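Long-range contacts in AT5g51070/K3K7_27 (Arabidopsis thaliana, PDB 5GKM), which is the N-terminal domain of the chaperone ClpD, a Clp-family protein that probably binds and hydrolyses ATP through other parts of the full-length chain: residues K30-L38 with M93-F103; A119-F128 with M146-L157. One frame throughout, in Å; residues are numbered along the deposited sequence.

In the fold
From the N terminus, helix 12-27 runs into the turn and loop of 30-34, which leads into helix 35-45. Interaction 1 ties this first junction to the loop leading into helix 97-112, closing a loop of 54 residues that includes helix 59-71. The chain then passes along helix 97-112 to helix 120-130, and interaction 2 closes a shorter loop of 17 residues by laying helix 146-158 against it. The two loops follow one another without crossing, and their centres lie about 18 Å apart. They meet through helix 120-130: V102 CG1 packs 3.6 Å from L127 N, and L38 reaches I123, so the halves of the Clp R domain share one helical core.

Interaction 1: K30-L38 with M93-F103; sequences KDMVYTQHL and MPFSISTKRVF
A single beta bridge with packed side chains joins the loops leading into helices 35-45 and 97-112, in the buried interior of the domain. V33 pairs with F95: V33 N donates to P94 O at 2.9 Å, and S96 N returns a bond to V33 O at 2.9 Å. T99 OG1 grips the same V33 O at 2.9 Å, from the opposite face of its plane to S96 N, so two donors satisfy this buried carbonyl. Lying beside the backbone N (chi1 -58°), the T99 hydroxyl is turned from the first helical turn back to the loop. Y34 and S96 are the N-cap residues of their helices, an internal similarity that fits the repeated helical architecture of Clp N-terminal domains. There S96 CB sits over one face of the Y34 ring, 3.7 Å from its centroid, while Y34 OH bonds to E81 N. Around the bridge, V33 CG2 touches M93 SD in one of two M93 conformers, and V33 CB meets F95 CD1 obliquely. Further along, L38 CD2 and V102 CG1 come tip to tip at 3.7 Å, continuing the packing toward I123 of helix 120-130. One water takes the T35 N-H.

Interaction 2: A119-F128 with M146-L157; sequences APEHIAVGLF and MNLLTAAALTRL
F128 makes the most extensive contact at one end of this near-antiparallel helix pair, whose axes approach to 8.8 Å at 154°. M146 CG packs on F128 CB at 3.6 Å, and its sulfur adds an oblique Met-aromatic contact, 4.5 Å from the ring centroid. T150 OG1 lies at the ring edge, near its plane, while L149 CB touches F128 CE2. With OG1 beside its own backbone N (chi1 -53°), T150 turns CG2 to V125 CG1 and its hydroxyl to F128. In the middle of the interface the small side chain of A153 allows close backbone approach, with its CA 5.0 Å from E121 CA; V125 CG2 touches both A153 CB and L154 CD2. At the other end L157 CD2 lies over one face of the H122 ring, 3.8 Å from the centroid, and L157 CG meets E121 CB. Beside this apolar seam, R156 NH1 donates to E121 OE2 at 3.0 Å, in the guanidinium plane, with the carboxylate plane turned 60° from it.

At the F128 end a water links F128 O, N147 OD1 and T150 OG1. The imidazole is positioned by A119 N, the N-cap residue's amide, which donates to H122 ND1 in the ring plane. Helix 97-112 also packs on H122, through A106 and S110. These helices belong to the second half of the all-helical Clp N-terminal domain. R13 of helix 12-27 also bridges to E121 OE2, and R156 NH2 reaches D46 and D48. The alternating acidic and basic partners around E121 and R156 would probably favour their charged forms, joining the helix pair electrostatically to helix 12-27 and the D46-D48 region.

Interaction 1: K30-L38 with M93-F103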
loop_
_atom_site.group_PDB
_atom_site.type_symbol
_atom_site.label_atom_id
_atom_site.label_comp_id
_atom_site.label_asym_id
_atom_site.label_seq_id
_atom_site.Cartn_x
_atom_site.Cartn_y
_atom_site.Cartn_z
ATOM N N LYS A 30 4.013 13.737 6.585
ATOM C CA LYS A 30 3.539 13.980 5.241
ATOM C C LYS A 30 2.096 14.493 5.159
ATOM O O LYS A 30 1.375 14.393 6.073
ATOM C CB LYS A 30 3.691 12.717 4.401
ATOM C CG LYS A 30 4.994 11.983 4.598
ATOM C CD LYS A 30 6.175 12.741 4.071
ATOM C CE LYS A 30 7.470 12.081 4.468
ATOM N NZ LYS A 30 8.689 12.687 3.898
ATOM N N ASP A 31 1.735 15.085 4.035
ATOM C CA ASP A 31 0.398 15.556 3.792
ATOM C C ASP A 31 -0.309 14.945 2.572
ATOM O O ASP A 31 -1.283 15.437 2.156
ATOM C CB ASP A 31 0.387 17.064 3.625
ATOM C CG ASP A 31 0.909 17.783 4.840
ATOM O OD1 ASP A 31 0.345 17.622 5.918
ATOM O OD2 ASP A 31 1.887 18.505 4.675
ATOM N N MET A 32 0.271 13.886 2.056
ATOM C CA MET A 32 -0.298 13.136 0.984
ATOM C C MET A 32 0.237 11.714 1.055
ATOM O O MET A 32 1.328 11.522 1.381
ATOM C CB MET A 32 0.104 13.785 -0.312
ATOM C CG MET A 32 -0.365 13.033 -1.491
ATOM S SD MET A 32 -0.125 13.961 -2.989
ATOM C CE MET A 32 -1.743 14.649 -3.028
ATOM N N VAL A 33 -0.588 10.758 0.693
ATOM C CA VAL A 33 -0.196 9.371 0.768
ATOM C C VAL A 33 0.419 8.948 -0.560
ATOM O O VAL A 33 -0.208 8.966 -1.555
ATOM C CB VAL A 33 -1.440 8.498 0.955
ATOM C CG1 VAL A 33 -1.071 7.040 0.971
ATOM C CG2 VAL A 33 -2.140 8.848 2.234
ATOM N N TYR A 34 1.683 8.599 -0.526
ATOM C CA TYR A 34 2.361 8.069 -1.669
ATOM C C TYR A 34 2.475 6.537 -1.511
ATOM O O TYR A 34 2.032 6.010 -0.564
ATOM C CB TYR A 34 3.706 8.734 -1.895
ATOM C CG TYR A 34 3.658 10.132 -2.463
ATOM C CD1 TYR A 34 3.454 11.214 -1.667
ATOM C CD2 TYR A 34 3.845 10.332 -3.794
ATOM C CE1 TYR A 34 3.427 12.481 -2.201
ATOM C CE2 TYR A 34 3.816 11.594 -4.354
ATOM C CZ TYR A 34 3.584 12.664 -3.550
ATOM O OH TYR A 34 3.599 13.914 -4.102
ATOM N N THR A 35 3.023 5.867 -2.501
ATOM C CA THR A 35 2.893 4.432 -2.540
ATOM C C THR A 35 3.649 3.703 -1.454
ATOM O O THR A 35 3.275 2.660 -1.082
ATOM C CB THR A 35 3.137 3.824 -3.928
ATOM O OG1 THR A 35 4.382 4.246 -4.435
ATOM C CG2 THR A 35 2.054 4.249 -4.814
ATOM N N GLN A 36 4.753 4.275 -1.013
ATOM C CA GLN A 36 5.447 3.679 0.118
ATOM C C GLN A 36 4.592 3.714 1.410
ATOM O O GLN A 36 4.722 2.909 2.249
ATOM C CB GLN A 36 6.844 4.282 0.343
ATOM C CG GLN A 36 6.856 5.707 0.864
ATOM C CD GLN A 36 6.795 6.752 -0.220
ATOM O OE1 GLN A 36 6.389 6.504 -1.316
ATOM N NE2 GLN A 36 7.237 7.932 0.123
ATOM N N HIS A 37 3.773 4.735 1.531
ATOM C CA HIS A 37 2.854 4.817 2.627
ATOM C C HIS A 37 1.745 3.801 2.562
ATOM O O HIS A 37 1.310 3.289 3.536
ATOM C CB HIS A 37 2.327 6.229 2.817
ATOM C CG HIS A 37 3.399 7.264 2.751
ATOM N ND1 HIS A 37 3.382 8.288 1.883
ATOM C CD2 HIS A 37 4.564 7.390 3.480
ATOM C CE1 HIS A 37 4.478 9.016 2.050
ATOM N NE2 HIS A 37 5.196 8.472 3.039
ATOM N N LEU A 38 1.276 3.580 1.353
ATOM C CA LEU A 38 0.304 2.531 1.133
ATOM C C LEU A 38 0.903 1.158 1.518
ATOM O O LEU A 38 0.253 0.350 2.069
ATOM C CB LEU A 38 -0.135 2.533 -0.327
ATOM C CG LEU A 38 -1.167 1.470 -0.654
ATOM C CD1 LEU A 38 -2.434 1.581 0.196
ATOM C CD2 LEU A 38 -1.495 1.510 -2.128
ATOM N N MET A 93 -6.628 13.041 4.632
ATOM C CA MET A 93 -5.354 13.130 3.756
ATOM C C MET A 93 -5.481 12.399 2.270
ATOM O O MET A 93 -6.202 11.545 2.119
ATOM C CB MET A 93 -4.255 12.321 4.398
ATOM C CG MET A 93 -2.897 12.627 3.757
ATOM S SD MET A 93 -1.579 11.612 4.436
ATOM C CE MET A 93 -1.576 12.370 6.028
ATOM N N PRO A 94 -5.178 13.306 1.333
ATOM C CA PRO A 94 -5.323 12.926 -0.048
ATOM C C PRO A 94 -4.282 11.911 -0.454
ATOM O O PRO A 94 -3.313 11.740 0.177
ATOM C CB PRO A 94 -5.093 14.232 -0.810
ATOM C CG PRO A 94 -4.183 15.004 0.063
ATOM C CD PRO A 94 -4.653 14.687 1.436
ATOM N N PHE A 95 -4.587 11.275 -1.574
ATOM C CA PHE A 95 -3.745 10.254 -2.162
ATOM C C PHE A 95 -3.039 10.785 -3.391
ATOM O O PHE A 95 -3.598 11.497 -4.135
ATOM C CB PHE A 95 -4.586 9.046 -2.554
ATOM C CG PHE A 95 -5.327 8.460 -1.393
ATOM C CD1 PHE A 95 -4.678 7.706 -0.509
ATOM C CD2 PHE A 95 -6.642 8.702 -1.193
ATOM C CE1 PHE A 95 -5.302 7.210 0.562
ATOM C CE2 PHE A 95 -7.294 8.178 -0.121
ATOM C CZ PHE A 95 -6.613 7.445 0.769
ATOM N N SER A 96 -1.800 10.382 -3.573
ATOM C CA SER A 96 -1.037 10.822 -4.711
ATOM C C SER A 96 -1.530 10.202 -6.013
ATOM O O SER A 96 -2.233 9.296 -6.003
ATOM C CB SER A 96 0.421 10.505 -4.529
ATOM O OG SER A 96 0.671 9.184 -4.688
ATOM N N ILE A 97 -1.105 10.776 -7.138
ATOM C CA ILE A 97 -1.484 10.240 -8.418
ATOM C C ILE A 97 -1.002 8.815 -8.482
ATOM O O ILE A 97 -1.703 7.991 -8.901
ATOM C CB ILE A 97 -0.791 11.040 -9.525
ATOM C CG1 ILE A 97 -1.469 12.382 -9.622
ATOM C CG2 ILE A 97 -0.853 10.349 -10.872
ATOM C CD1 ILE A 97 -0.610 13.429 -10.309
ATOM N N SER A 98 0.225 8.605 -8.062
ATOM C CA SER A 98 0.697 7.083 -8.098
ATOM C C SER A 98 -0.236 6.071 -7.241
ATOM O O SER A 98 -0.521 5.024 -7.641
ATOM C CB SER A 98 2.159 7.059 -7.628
ATOM O OG SER A 98 2.348 7.742 -6.376
ATOM N N THR A 99 -0.580 6.575 -6.062
ATOM C CA THR A 99 -1.412 5.823 -5.212
ATOM C C THR A 99 -2.770 5.604 -5.882
ATOM O O THR A 99 -3.279 4.570 -5.797
ATOM C CB THR A 99 -1.554 6.488 -3.814
ATOM O OG1 THR A 99 -0.271 6.623 -3.268
ATOM C CG2 THR A 99 -2.432 5.637 -2.914
ATOM N N LYS A 100 -3.318 6.629 -6.498
ATOM C CA LYS A 100 -4.586 6.464 -7.151
ATOM C C LYS A 100 -4.501 5.453 -8.306
ATOM O O LYS A 100 -5.427 4.771 -8.610
ATOM C CB LYS A 100 -5.131 7.802 -7.648
ATOM C CG LYS A 100 -5.538 8.747 -6.523
ATOM C CD LYS A 100 -6.007 10.086 -7.098
ATOM C CE LYS A 100 -6.399 11.145 -6.099
ATOM N NZ LYS A 100 -7.586 10.737 -5.314
ATOM N N ARG A 101 -3.381 5.465 -8.958
ATOM C CA ARG A 101 -3.146 4.551 -10.040
ATOM C C ARG A 101 -3.176 3.133 -9.495
ATOM O O ARG A 101 -3.732 2.279 -10.070
ATOM C CB ARG A 101 -1.830 4.858 -10.706
ATOM C CG ARG A 101 -1.483 3.917 -11.812
ATOM C CD ARG A 101 -0.369 4.406 -12.716
ATOM N NE ARG A 101 0.135 3.272 -13.509
ATOM C CZ ARG A 101 1.282 3.211 -14.177
ATOM N NH1 ARG A 101 2.097 4.230 -14.234
ATOM N NH2 ARG A 101 1.620 2.107 -14.802
ATOM N N VAL A 102 -2.562 2.946 -8.341
ATOM C CA VAL A 102 -2.566 1.640 -7.743
ATOM C C VAL A 102 -3.978 1.159 -7.406
ATOM O O VAL A 102 -4.311 0.027 -7.594
ATOM C CB VAL A 102 -1.645 1.622 -6.493
ATOM C CG1 VAL A 102 -1.886 0.403 -5.620
ATOM C CG2 VAL A 102 -0.201 1.704 -6.930
ATOM N N PHE A 103 -4.775 2.050 -6.871
ATOM C CA PHE A 103 -6.093 1.684 -6.483
ATOM C C PHE A 103 -6.868 1.275 -7.735
ATOM O O PHE A 103 -7.627 0.396 -7.699
ATOM C CB PHE A 103 -6.858 2.845 -5.812
ATOM C CG PHE A 103 -6.370 3.219 -4.447
ATOM C CD1 PHE A 103 -5.743 2.335 -3.665
ATOM C CD2 PHE A 103 -6.577 4.466 -3.961
ATOM C CE1 PHE A 103 -5.281 2.665 -2.420
ATOM C CE2 PHE A 103 -6.134 4.810 -2.704
ATOM C CZ PHE A 103 -5.495 3.890 -1.932
HETATM O O HOH W 1 4.291 6.945 -5.013
#

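Interaction 2: A119-F128 with M146-L157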
loop_
_atom_site.group_PDB
_atom_site.type_symbol
_atom_site.label_atom_id
_atom_site.label_comp_id
_atom_site.label_asym_id
_atom_site.label_seq_id
_atom_site.Cartn_x
_atom_site.Cartn_y
_atom_site.Cartn_z
ATOM N N ALA A 119 -9.816 -6.601 -2.387
ATOM C CA ALA A 119 -9.157 -6.914 -1.156
ATOM C C ALA A 119 -7.778 -6.284 -1.080
ATOM O O ALA A 119 -7.272 -5.818 -1.989
ATOM C CB ALA A 119 -9.074 -8.414 -0.946
ATOM N N PRO A 120 -7.181 -6.368 0.104
ATOM C CA PRO A 120 -5.818 -5.843 0.234
ATOM C C PRO A 120 -4.836 -6.522 -0.755
ATOM O O PRO A 120 -3.902 -5.947 -1.187
ATOM C CB PRO A 120 -5.443 -6.214 1.679
ATOM C CG PRO A 120 -6.708 -6.203 2.393
ATOM C CD PRO A 120 -7.679 -6.805 1.419
ATOM N N GLU A 121 -5.124 -7.775 -1.035
ATOM C CA GLU A 121 -4.281 -8.533 -1.919
ATOM C C GLU A 121 -4.304 -7.971 -3.346
ATOM O O GLU A 121 -3.343 -7.967 -3.991
ATOM C CB GLU A 121 -4.647 -9.992 -1.867
ATOM C CG GLU A 121 -4.263 -10.592 -0.550
ATOM C CD GLU A 121 -5.232 -10.319 0.594
ATOM O OE1 GLU A 121 -6.344 -9.929 0.436
ATOM O OE2 GLU A 121 -4.802 -10.579 1.661
ATOM N N HIS A 122 -5.464 -7.517 -3.789
ATOM C CA HIS A 122 -5.563 -6.853 -5.056
ATOM C C HIS A 122 -4.790 -5.561 -5.070
ATOM O O HIS A 122 -4.222 -5.206 -6.038
ATOM C CB HIS A 122 -6.993 -6.507 -5.408
ATOM C CG HIS A 122 -7.896 -7.702 -5.595
ATOM N ND1 HIS A 122 -8.920 -7.982 -4.797
ATOM C CD2 HIS A 122 -7.876 -8.681 -6.541
ATOM C CE1 HIS A 122 -9.518 -9.074 -5.226
ATOM N NE2 HIS A 122 -8.873 -9.503 -6.281
ATOM N N ILE A 123 -4.866 -4.827 -3.970
ATOM C CA ILE A 123 -4.091 -3.608 -3.823
ATOM C C ILE A 123 -2.597 -3.888 -3.856
ATOM O O ILE A 123 -1.874 -3.181 -4.427
ATOM C CB ILE A 123 -4.446 -2.784 -2.547
ATOM C CG1 ILE A 123 -5.939 -2.440 -2.567
ATOM C CG2 ILE A 123 -3.532 -1.566 -2.435
ATOM C CD1 ILE A 123 -6.486 -1.846 -1.286
ATOM N N ALA A 124 -2.194 -4.955 -3.200
ATOM C CA ALA A 124 -0.787 -5.318 -3.254
ATOM C C ALA A 124 -0.311 -5.659 -4.671
ATOM O O ALA A 124 0.722 -5.280 -5.047
ATOM C CB ALA A 124 -0.486 -6.477 -2.309
ATOM N N VAL A 125 -1.138 -6.375 -5.403
ATOM C CA VAL A 125 -0.748 -6.723 -6.755
ATOM C C VAL A 125 -0.589 -5.443 -7.551
ATOM O O VAL A 125 0.303 -5.317 -8.283
ATOM C CB VAL A 125 -1.745 -7.663 -7.462
ATOM C CG1 VAL A 125 -1.289 -7.952 -8.890
ATOM C CG2 VAL A 125 -1.805 -8.960 -6.687
ATOM N N GLY A 126 -1.484 -4.510 -7.328
ATOM C CA GLY A 126 -1.372 -3.230 -7.988
ATOM C C GLY A 126 -0.119 -2.495 -7.594
ATOM O O GLY A 126 0.547 -1.968 -8.396
ATOM N N LEU A 127 0.164 -2.511 -6.306
ATOM C CA LEU A 127 1.250 -1.766 -5.797
ATOM C C LEU A 127 2.543 -2.249 -6.394
ATOM O O LEU A 127 3.428 -1.488 -6.666
ATOM C CB LEU A 127 1.266 -1.877 -4.282
ATOM C CG LEU A 127 2.349 -1.207 -3.459
ATOM C CD1 LEU A 127 2.305 0.280 -3.734
ATOM C CD2 LEU A 127 2.166 -1.461 -1.973
ATOM N N PHE A 128 2.616 -3.545 -6.585
ATOM C CA PHE A 128 3.845 -4.169 -6.996
ATOM C C PHE A 128 3.952 -4.294 -8.508
ATOM O O PHE A 128 4.835 -4.943 -8.963
ATOM C CB PHE A 128 3.999 -5.560 -6.356
ATOM C CG PHE A 128 4.016 -5.535 -4.849
ATOM C CD1 PHE A 128 4.506 -4.440 -4.201
ATOM C CD2 PHE A 128 3.553 -6.597 -4.085
ATOM C CE1 PHE A 128 4.517 -4.373 -2.847
ATOM C CE2 PHE A 128 3.558 -6.536 -2.702
ATOM C CZ PHE A 128 4.021 -5.412 -2.105
ATOM N N MET A 146 9.960 -8.649 -4.420
ATOM C CA MET A 146 8.681 -8.117 -4.710
ATOM C C MET A 146 7.817 -9.072 -5.534
ATOM O O MET A 146 6.684 -9.179 -5.306
ATOM C CB MET A 146 8.807 -6.797 -5.433
ATOM C CG MET A 146 7.476 -6.168 -5.692
ATOM S SD MET A 146 7.654 -4.393 -5.969
ATOM C CE MET A 146 8.124 -4.448 -7.645
ATOM N N ASN A 147 8.398 -9.730 -6.491
ATOM C CA ASN A 147 7.620 -10.655 -7.302
ATOM C C ASN A 147 7.080 -11.857 -6.539
ATOM O O ASN A 147 6.010 -12.307 -6.797
ATOM C CB ASN A 147 8.371 -11.007 -8.562
ATOM C CG ASN A 147 8.624 -9.783 -9.448
ATOM O OD1 ASN A 147 7.846 -8.849 -9.485
ATOM N ND2 ASN A 147 9.704 -9.788 -10.103
ATOM N N LEU A 148 7.861 -12.334 -5.583
ATOM C CA LEU A 148 7.393 -13.368 -4.676
ATOM C C LEU A 148 6.232 -12.901 -3.800
ATOM O O LEU A 148 5.375 -13.634 -3.508
ATOM C CB LEU A 148 8.499 -13.931 -3.785
ATOM C CG LEU A 148 9.465 -14.910 -4.432
ATOM C CD1 LEU A 148 10.591 -15.284 -3.482
ATOM C CD2 LEU A 148 8.701 -16.140 -4.860
ATOM N N LEU A 149 6.300 -11.667 -3.361
ATOM C CA LEU A 149 5.169 -11.105 -2.642
ATOM C C LEU A 149 3.910 -10.967 -3.495
ATOM O O LEU A 149 2.869 -11.238 -3.039
ATOM C CB LEU A 149 5.511 -9.757 -1.994
ATOM C CG LEU A 149 6.597 -9.699 -0.957
ATOM C CD1 LEU A 149 6.735 -8.308 -0.401
ATOM C CD2 LEU A 149 6.228 -10.554 0.193
ATOM N N THR A 150 4.069 -10.556 -4.743
ATOM C CA THR A 150 2.920 -10.487 -5.620
ATOM C C THR A 150 2.280 -11.867 -5.808
ATOM O O THR A 150 1.112 -12.027 -5.783
ATOM C CB THR A 150 3.317 -9.960 -7.004
ATOM O OG1 THR A 150 4.019 -8.746 -6.874
ATOM C CG2 THR A 150 2.089 -9.778 -7.934
ATOM N N ALA A 151 3.133 -12.856 -5.959
ATOM C CA ALA A 151 2.662 -14.210 -6.085
ATOM C C ALA A 151 1.948 -14.681 -4.864
ATOM O O ALA A 151 0.938 -15.278 -4.975
ATOM C CB ALA A 151 3.785 -15.165 -6.447
ATOM N N ALA A 152 2.487 -14.347 -3.701
ATOM C CA ALA A 152 1.846 -14.709 -2.483
ATOM C C ALA A 152 0.454 -14.070 -2.363
ATOM O O ALA A 152 -0.407 -14.645 -1.829
ATOM C CB ALA A 152 2.701 -14.341 -1.275
ATOM N N ALA A 153 0.309 -12.843 -2.827
ATOM C CA ALA A 153 -0.972 -12.216 -2.772
ATOM C C ALA A 153 -1.970 -12.928 -3.671
ATOM O O ALA A 153 -3.069 -13.111 -3.329
ATOM C CB ALA A 153 -0.874 -10.742 -3.163
ATOM N N LEU A 154 -1.512 -13.285 -4.851
ATOM C CA LEU A 154 -2.363 -14.003 -5.770
ATOM C C LEU A 154 -2.776 -15.360 -5.187
ATOM O O LEU A 154 -3.875 -15.787 -5.373
ATOM C CB LEU A 154 -1.685 -14.162 -7.119
ATOM C CG LEU A 154 -1.548 -12.894 -7.946
ATOM C CD1 LEU A 154 -0.604 -13.050 -9.083
ATOM C CD2 LEU A 154 -2.837 -12.262 -8.437
ATOM N N THR A 155 -1.862 -16.003 -4.494
ATOM C CA THR A 155 -2.141 -17.257 -3.841
ATOM C C THR A 155 -3.214 -17.126 -2.775
ATOM O O THR A 155 -4.130 -17.916 -2.723
ATOM C CB THR A 155 -0.863 -17.922 -3.317
ATOM O OG1 THR A 155 0.007 -18.179 -4.406
ATOM C CG2 THR A 155 -1.161 -19.169 -2.611
ATOM N N ARG A 156 -3.162 -16.065 -2.010
ATOM C CA ARG A 156 -4.192 -15.823 -1.045
ATOM C C ARG A 156 -5.570 -15.659 -1.657
ATOM O O ARG A 156 -6.537 -16.125 -1.149
ATOM C CB ARG A 156 -3.884 -14.567 -0.246
ATOM C CG ARG A 156 -3.031 -14.797 0.952
ATOM C CD ARG A 156 -3.051 -13.565 1.785
ATOM N NE ARG A 156 -2.082 -13.543 2.821
ATOM C CZ ARG A 156 -1.855 -12.512 3.620
ATOM N NH1 ARG A 156 -2.548 -11.395 3.502
ATOM N NH2 ARG A 156 -0.934 -12.598 4.509
ATOM N N LEU A 157 -5.626 -15.000 -2.779
ATOM C CA LEU A 157 -6.899 -14.761 -3.405
ATOM C C LEU A 157 -7.567 -16.027 -3.933
ATOM O O LEU A 157 -8.714 -16.052 -4.220
ATOM C CB LEU A 157 -6.727 -13.772 -4.541
ATOM C CG LEU A 157 -6.445 -12.337 -4.115
ATOM C CD1 LEU A 157 -5.855 -11.534 -5.244
ATOM C CD2 LEU A 157 -7.717 -11.679 -3.638
HETATM O O HOH W 2 5.252 -7.925 -8.990
#